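Local coordinates for protein mitochondrial import inner membrane translocase subunit TIM21 (Saccharomyces cerevisiae, PDB 2CIU) that helps mitochondria import preproteins as a TIM23-complex subunit, its intermembrane-space domain keeping the TOM and TIM23 translocases in close contact, at residues Leu40-Leu46 against Arg75-Ser80; Lys83-Leu89 against Asn104-Pro110. One frame throughout, in Å; residues are numbered along the deposited sequence.

Interactions 1 and 2 belong to one antiparallel sheet: strand 70-79 supplies half of interaction 1, its neighbour 84-92 half of interaction 2, joined by backbone bonds such as Phe-76 with Val-87. Both are partly buried. In each, buried apolar side chains (Phe-76, Val-78, Val-87, Met-105, Val-107) pack against helix 6-20 and nearby loops, with helix 22-27 added in interaction 2; the other face is more mixed, with most of the polar side chains and the Tyr-43, His-77, His-88 and Tyr-106 rings, and Lys-41 and Arg-75 exposed. Interaction 2 sits closer to the chain's centre and has the fuller apolar row; interaction 1 relies more on a tyrosine-carboxylate bond, a histidine ring and water bridges.

Interaction 1: Leu40-Leu46 against Arg75-Ser80; sequences LKAYGEL and RFHVES
Four backbone hydrogen bonds join residues 40-46 to 75-80, two in each of the pairs Lys-41 with Glu-79 and Tyr-43 with His-77; the straightest runs from His-77 N to Tyr-43 O at 2.8 Å.

Polar side chains line the face these pairs share. Tyr-43 OH donates to Glu-79 OE2 at 2.7 Å, meeting the carboxylate from above its plane, with ring and carboxylate 83° apart. Tyr-43 CG lies between its own N and carbonyl carbon (chi1 39°), which swings the ring across the neighbouring strand, CE1 3.5 Å from His-77 CB. A phenylalanine here, lacking the hydroxyl, would probably leave Glu-79 OE2 without its direct partner across the strands and the carboxylate freer to turn. A water links Glu-79 OE2 to Lys-41 NZ. A second water joins Glu-45 OE2 to Arg-75 NH1, weakly on the arginine side; Arg-75 turns its NE to His-88.

Leu-46 packs over one face of the His-77 imidazole, toward its rim, its CG making a CH-pi contact 3.8 Å from the ring centroid, while ND1 reaches Gly-44 O in a weak bond.

Apolar contacts occupy the other face, where Leu-40 CD1 meets Val-78 CG1 at 3.7 Å and Ala-42 sits beside Val-78. Helix 6-20 packs on Ala-42 and Phe-76. A two-faced antiparallel strand pair with a helix across its apolar side is in keeping with an NTF2-clan domain, here the intermembrane-space part of Tim21.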
loop_
_atom_site.group_PDB
_atom_site.type_symbol
_atom_site.label_atom_id
_atom_site.label_comp_id
_atom_site.label_asym_id
_atom_site.label_seq_id
_atom_site.Cartn_x
_atom_site.Cartn_y
_atom_site.Cartn_z
ATOM N N LEU A 40 -6.797 11.972 -5.110
ATOM C CA LEU A 40 -6.351 11.457 -3.822
ATOM C C LEU A 40 -4.947 11.949 -3.490
ATOM O O LEU A 40 -4.191 12.382 -4.365
ATOM C CB LEU A 40 -6.389 9.929 -3.835
ATOM C CG LEU A 40 -7.771 9.285 -3.961
ATOM C CD1 LEU A 40 -7.635 7.768 -4.020
ATOM C CD2 LEU A 40 -8.635 9.704 -2.785
ATOM N N LYS A 41 -4.606 11.876 -2.206
ATOM C CA LYS A 41 -3.322 12.312 -1.691
ATOM C C LYS A 41 -2.624 11.098 -1.067
ATOM O O LYS A 41 -3.293 10.205 -0.552
ATOM C CB LYS A 41 -3.571 13.385 -0.637
ATOM C CG LYS A 41 -2.337 13.969 -0.002
ATOM C CD LYS A 41 -2.741 15.025 1.018
ATOM C CE LYS A 41 -1.544 15.715 1.621
ATOM N NZ LYS A 41 -1.991 16.855 2.479
ATOM N N ALA A 42 -1.299 11.060 -1.148
ATOM C CA ALA A 42 -0.538 9.947 -0.589
ATOM C C ALA A 42 0.734 10.436 0.086
ATOM O O ALA A 42 1.325 11.438 -0.313
ATOM C CB ALA A 42 -0.192 8.926 -1.694
ATOM N N TYR A 43 1.156 9.715 1.119
ATOM C CA TYR A 43 2.356 10.071 1.855
ATOM C C TYR A 43 2.792 8.876 2.676
ATOM O O TYR A 43 2.072 7.872 2.737
ATOM C CB TYR A 43 2.117 11.290 2.767
ATOM C CG TYR A 43 0.768 11.325 3.450
ATOM C CD1 TYR A 43 0.479 10.468 4.516
ATOM C CD2 TYR A 43 -0.246 12.195 3.012
ATOM C CE1 TYR A 43 -0.774 10.471 5.132
ATOM C CE2 TYR A 43 -1.511 12.194 3.621
ATOM C CZ TYR A 43 -1.763 11.325 4.684
ATOM O OH TYR A 43 -2.999 11.286 5.287
ATOM N N GLY A 44 3.967 9.000 3.282
ATOM C CA GLY A 44 4.525 7.929 4.089
ATOM C C GLY A 44 3.724 7.622 5.333
ATOM O O GLY A 44 2.758 8.283 5.666
ATOM N N GLU A 45 4.158 6.592 6.041
ATOM C CA GLU A 45 3.497 6.157 7.259
ATOM C C GLU A 45 3.332 7.263 8.301
ATOM O O GLU A 45 4.285 7.970 8.628
ATOM C CB GLU A 45 4.305 4.993 7.832
ATOM C CG GLU A 45 3.780 4.366 9.082
ATOM C CD GLU A 45 4.557 3.110 9.413
ATOM O OE1 GLU A 45 5.797 3.130 9.268
ATOM O OE2 GLU A 45 3.934 2.111 9.818
ATOM N N LEU A 46 2.119 7.401 8.823
ATOM C CA LEU A 46 1.831 8.406 9.839
ATOM C C LEU A 46 2.337 7.933 11.186
ATOM O O LEU A 46 2.027 6.820 11.617
ATOM C CB LEU A 46 0.329 8.671 9.937
ATOM C CG LEU A 46 -0.275 9.361 8.711
ATOM C CD1 LEU A 46 -1.788 9.466 8.878
ATOM C CD2 LEU A 46 0.349 10.745 8.544
ATOM N N ARG A 75 5.031 0.711 4.060
ATOM C CA ARG A 75 3.711 1.149 4.468
ATOM C C ARG A 75 3.554 2.612 4.098
ATOM O O ARG A 75 4.487 3.396 4.231
ATOM C CB ARG A 75 3.506 0.956 5.973
ATOM C CG ARG A 75 3.348 -0.508 6.284
ATOM C CD ARG A 75 2.973 -0.798 7.702
ATOM N NE ARG A 75 2.689 -2.225 7.797
ATOM C CZ ARG A 75 2.387 -2.865 8.919
ATOM N NH1 ARG A 75 2.326 -2.211 10.071
ATOM N NH2 ARG A 75 2.146 -4.167 8.875
ATOM N N PHE A 76 2.376 2.963 3.596
ATOM C CA PHE A 76 2.106 4.355 3.254
ATOM C C PHE A 76 0.607 4.584 3.332
ATOM O O PHE A 76 -0.159 3.652 3.558
ATOM C CB PHE A 76 2.669 4.716 1.860
ATOM C CG PHE A 76 2.066 3.945 0.724
ATOM C CD1 PHE A 76 0.893 4.382 0.101
ATOM C CD2 PHE A 76 2.680 2.788 0.256
ATOM C CE1 PHE A 76 0.354 3.674 -0.972
ATOM C CE2 PHE A 76 2.146 2.078 -0.813
ATOM C CZ PHE A 76 0.981 2.520 -1.433
ATOM N N HIS A 77 0.177 5.828 3.171
ATOM C CA HIS A 77 -1.236 6.115 3.253
ATOM C C HIS A 77 -1.752 6.753 1.992
ATOM O O HIS A 77 -0.989 7.350 1.243
ATOM C CB HIS A 77 -1.535 7.091 4.394
ATOM C CG HIS A 77 -1.283 6.534 5.761
ATOM N ND1 HIS A 77 -0.063 6.627 6.396
ATOM C CD2 HIS A 77 -2.106 5.889 6.620
ATOM C CE1 HIS A 77 -0.150 6.067 7.592
ATOM N NE2 HIS A 77 -1.379 5.614 7.751
ATOM N N VAL A 78 -3.058 6.612 1.789
ATOM C CA VAL A 78 -3.760 7.233 0.670
ATOM C C VAL A 78 -4.949 7.891 1.356
ATOM O O VAL A 78 -5.698 7.247 2.099
ATOM C CB VAL A 78 -4.225 6.211 -0.387
ATOM C CG1 VAL A 78 -5.072 6.918 -1.453
ATOM C CG2 VAL A 78 -3.004 5.562 -1.050
ATOM N N GLU A 79 -5.110 9.187 1.117
ATOM C CA GLU A 79 -6.156 9.954 1.771
ATOM C C GLU A 79 -7.148 10.630 0.838
ATOM O O GLU A 79 -6.748 11.257 -0.141
ATOM C CB GLU A 79 -5.509 11.034 2.646
ATOM C CG GLU A 79 -6.522 11.968 3.311
ATOM C CD GLU A 79 -5.894 13.091 4.112
ATOM O OE1 GLU A 79 -6.653 13.949 4.606
ATOM O OE2 GLU A 79 -4.655 13.135 4.262
ATOM N N SER A 80 -8.432 10.488 1.148
ATOM C CA SER A 80 -9.488 11.163 0.384
ATOM C C SER A 80 -10.004 12.231 1.337
ATOM O O SER A 80 -9.563 12.312 2.481
ATOM C CB SER A 80 -10.632 10.209 0.035
ATOM O OG SER A 80 -11.322 9.793 1.204
HETATM O O HOH W 1 -3.591 15.560 4.717
HETATM O O HOH W 2 4.696 -0.143 10.911
#

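Interaction 2: Lys83-Leu89 against Asn104-Pro110; sequences KIALVHL and NMYVDVP
His-88 and Tyr-106 meet through contrasting first torsions: His-88 CG stands opposite its backbone N (chi1 168°), whereas Tyr-106 CG is tucked between N and carbonyl carbon (chi1 65°), turning a face of the phenol toward His-88 CB. The strands carrying them form a beta hairpin, 84-92 with 101-108, within the antiparallel sheet. His-88 CB sits over one face of the Tyr-106 ring, 3.7 Å from its centroid in a CH-pi contact; the ring planes, 21° apart, are displaced and hardly overlap. Arg-114 adds a cation-pi contact to Tyr-106 and a salt bridge to Asp-108.

Four backbone bonds fix the register, two each in the pairs Leu-86 with Asp-108 and His-88 with Tyr-106; Asp-108 N to Leu-86 O spans 2.8 Å.

On the opposite face the apolar side chains pack together. Ala-85 CB is pressed against Val-107 CG1 at 3.5 Å and also touches Val-109. Val-87 and Val-107 run alongside each other, and the extended Met-105 chain carries CE to 3.7 Å from Val-87 CG1. Helices 6-20 and 22-27 pack on this side, through Leu-89 and Met-105 on the first and Val-107 and Val-109 on the second.

At the histidine end, with His-88 ND1 held by Arg-75, NE2 shares a water with Asn-104 OD1. At the other end the Lys-83 chain, kinked twice, passes CE by Val-109 CG1 and donates from NZ to Pro-110 O at 3.0 Å.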
loop_
_atom_site.group_PDB
_atom_site.type_symbol
_atom_site.label_atom_id
_atom_site.label_comp_id
_atom_site.label_asym_id
_atom_site.label_seq_id
_atom_site.Cartn_x
_atom_site.Cartn_y
_atom_site.Cartn_z
ATOM N N LYS A 83 -11.642 9.839 4.127
ATOM C CA LYS A 83 -10.975 8.718 4.795
ATOM C C LYS A 83 -9.477 8.630 4.543
ATOM O O LYS A 83 -8.955 9.174 3.572
ATOM C CB LYS A 83 -11.605 7.408 4.314
ATOM C CG LYS A 83 -13.110 7.304 4.484
ATOM C CD LYS A 83 -13.524 7.165 5.941
ATOM C CE LYS A 83 -13.155 5.807 6.502
ATOM N NZ LYS A 83 -13.740 5.607 7.860
ATOM N N ILE A 84 -8.780 7.927 5.433
ATOM C CA ILE A 84 -7.356 7.704 5.261
ATOM C C ILE A 84 -7.140 6.195 5.305
ATOM O O ILE A 84 -7.595 5.523 6.235
ATOM C CB ILE A 84 -6.524 8.365 6.370
ATOM C CG1 ILE A 84 -6.614 9.886 6.246
ATOM C CG2 ILE A 84 -5.070 7.919 6.267
ATOM C CD1 ILE A 84 -5.830 10.640 7.308
ATOM N N ALA A 85 -6.474 5.663 4.287
ATOM C CA ALA A 85 -6.197 4.233 4.241
ATOM C C ALA A 85 -4.728 4.002 4.556
ATOM O O ALA A 85 -3.887 4.858 4.297
ATOM C CB ALA A 85 -6.514 3.674 2.846
ATOM N N LEU A 86 -4.435 2.852 5.160
ATOM C CA LEU A 86 -3.063 2.457 5.418
ATOM C C LEU A 86 -2.824 1.331 4.424
ATOM O O LEU A 86 -3.609 0.394 4.353
ATOM C CB LEU A 86 -2.890 1.934 6.851
ATOM C CG LEU A 86 -1.521 1.308 7.160
ATOM C CD1 LEU A 86 -0.385 2.275 6.868
ATOM C CD2 LEU A 86 -1.498 0.923 8.620
ATOM N N VAL A 87 -1.758 1.433 3.642
ATOM C CA VAL A 87 -1.430 0.423 2.641
ATOM C C VAL A 87 -0.173 -0.296 3.090
ATOM O O VAL A 87 0.798 0.338 3.499
ATOM C CB VAL A 87 -1.157 1.069 1.254
ATOM C CG1 VAL A 87 -0.853 0.003 0.213
ATOM C CG2 VAL A 87 -2.365 1.900 0.825
ATOM N N HIS A 88 -0.208 -1.626 3.037
ATOM C CA HIS A 88 0.942 -2.436 3.414
ATOM C C HIS A 88 1.375 -3.208 2.176
ATOM O O HIS A 88 0.549 -3.819 1.506
ATOM C CB HIS A 88 0.552 -3.436 4.507
ATOM C CG HIS A 88 1.586 -4.493 4.740
ATOM N ND1 HIS A 88 2.649 -4.319 5.600
ATOM C CD2 HIS A 88 1.756 -5.710 4.172
ATOM C CE1 HIS A 88 3.430 -5.383 5.550
ATOM N NE2 HIS A 88 2.910 -6.241 4.692
ATOM N N LEU A 89 2.669 -3.178 1.888
ATOM C CA LEU A 89 3.227 -3.870 0.740
ATOM C C LEU A 89 4.464 -4.669 1.118
ATOM O O LEU A 89 5.306 -4.198 1.882
ATOM C CB LEU A 89 3.615 -2.845 -0.344
ATOM C CG LEU A 89 4.417 -3.325 -1.556
ATOM C CD1 LEU A 89 3.570 -4.277 -2.388
ATOM C CD2 LEU A 89 4.856 -2.113 -2.398
ATOM N N ASN A 104 2.619 -9.459 -1.244
ATOM C CA ASN A 104 1.423 -9.261 -0.444
ATOM C C ASN A 104 1.130 -7.768 -0.459
ATOM O O ASN A 104 2.043 -6.967 -0.365
ATOM C CB ASN A 104 1.717 -9.724 0.997
ATOM C CG ASN A 104 0.533 -9.565 1.936
ATOM O OD1 ASN A 104 0.709 -9.406 3.153
ATOM N ND2 ASN A 104 -0.674 -9.618 1.390
ATOM N N MET A 105 -0.134 -7.400 -0.605
ATOM C CA MET A 105 -0.486 -5.990 -0.579
ATOM C C MET A 105 -1.928 -5.834 -0.130
ATOM O O MET A 105 -2.840 -6.429 -0.704
ATOM C CB MET A 105 -0.275 -5.357 -1.955
ATOM C CG MET A 105 -0.549 -3.863 -1.945
ATOM S SD MET A 105 -0.323 -3.132 -3.592
ATOM C CE MET A 105 -0.031 -1.477 -3.120
ATOM N N TYR A 106 -2.139 -5.073 0.941
ATOM C CA TYR A 106 -3.491 -4.876 1.412
ATOM C C TYR A 106 -3.698 -3.445 1.863
ATOM O O TYR A 106 -2.744 -2.680 2.054
ATOM C CB TYR A 106 -3.849 -5.883 2.524
ATOM C CG TYR A 106 -3.067 -5.752 3.819
ATOM C CD1 TYR A 106 -3.377 -4.762 4.756
ATOM C CD2 TYR A 106 -2.018 -6.626 4.102
ATOM C CE1 TYR A 106 -2.656 -4.644 5.950
ATOM C CE2 TYR A 106 -1.293 -6.519 5.285
ATOM C CZ TYR A 106 -1.610 -5.533 6.201
ATOM O OH TYR A 106 -0.861 -5.412 7.349
ATOM N N VAL A 107 -4.965 -3.085 2.003
ATOM C CA VAL A 107 -5.337 -1.741 2.385
ATOM C C VAL A 107 -6.312 -1.775 3.523
ATOM O O VAL A 107 -7.323 -2.474 3.454
ATOM C CB VAL A 107 -6.005 -1.007 1.204
ATOM C CG1 VAL A 107 -6.356 0.410 1.616
ATOM C CG2 VAL A 107 -5.086 -1.031 0.004
ATOM N N ASP A 108 -5.999 -1.024 4.572
ATOM C CA ASP A 108 -6.856 -0.941 5.744
ATOM C C ASP A 108 -7.509 0.433 5.838
ATOM O O ASP A 108 -6.813 1.430 6.017
ATOM C CB ASP A 108 -6.052 -1.149 7.036
ATOM C CG ASP A 108 -5.675 -2.605 7.284
ATOM O OD1 ASP A 108 -6.342 -3.513 6.749
ATOM O OD2 ASP A 108 -4.708 -2.828 8.050
ATOM N N VAL A 109 -8.835 0.475 5.725
ATOM C CA VAL A 109 -9.594 1.717 5.861
ATOM C C VAL A 109 -10.427 1.527 7.126
ATOM O O VAL A 109 -11.100 0.509 7.284
ATOM C CB VAL A 109 -10.535 1.944 4.672
ATOM C CG1 VAL A 109 -11.332 3.229 4.895
ATOM C CG2 VAL A 109 -9.732 2.013 3.374
ATOM N N PRO A 110 -10.392 2.494 8.052
ATOM C CA PRO A 110 -11.180 2.312 9.275
ATOM C C PRO A 110 -12.647 1.976 9.044
ATOM O O PRO A 110 -13.331 2.623 8.243
ATOM C CB PRO A 110 -10.988 3.638 10.008
ATOM C CG PRO A 110 -9.616 4.037 9.603
ATOM C CD PRO A 110 -9.604 3.738 8.116
HETATM O O HOH W 3 3.441 -9.002 4.338
#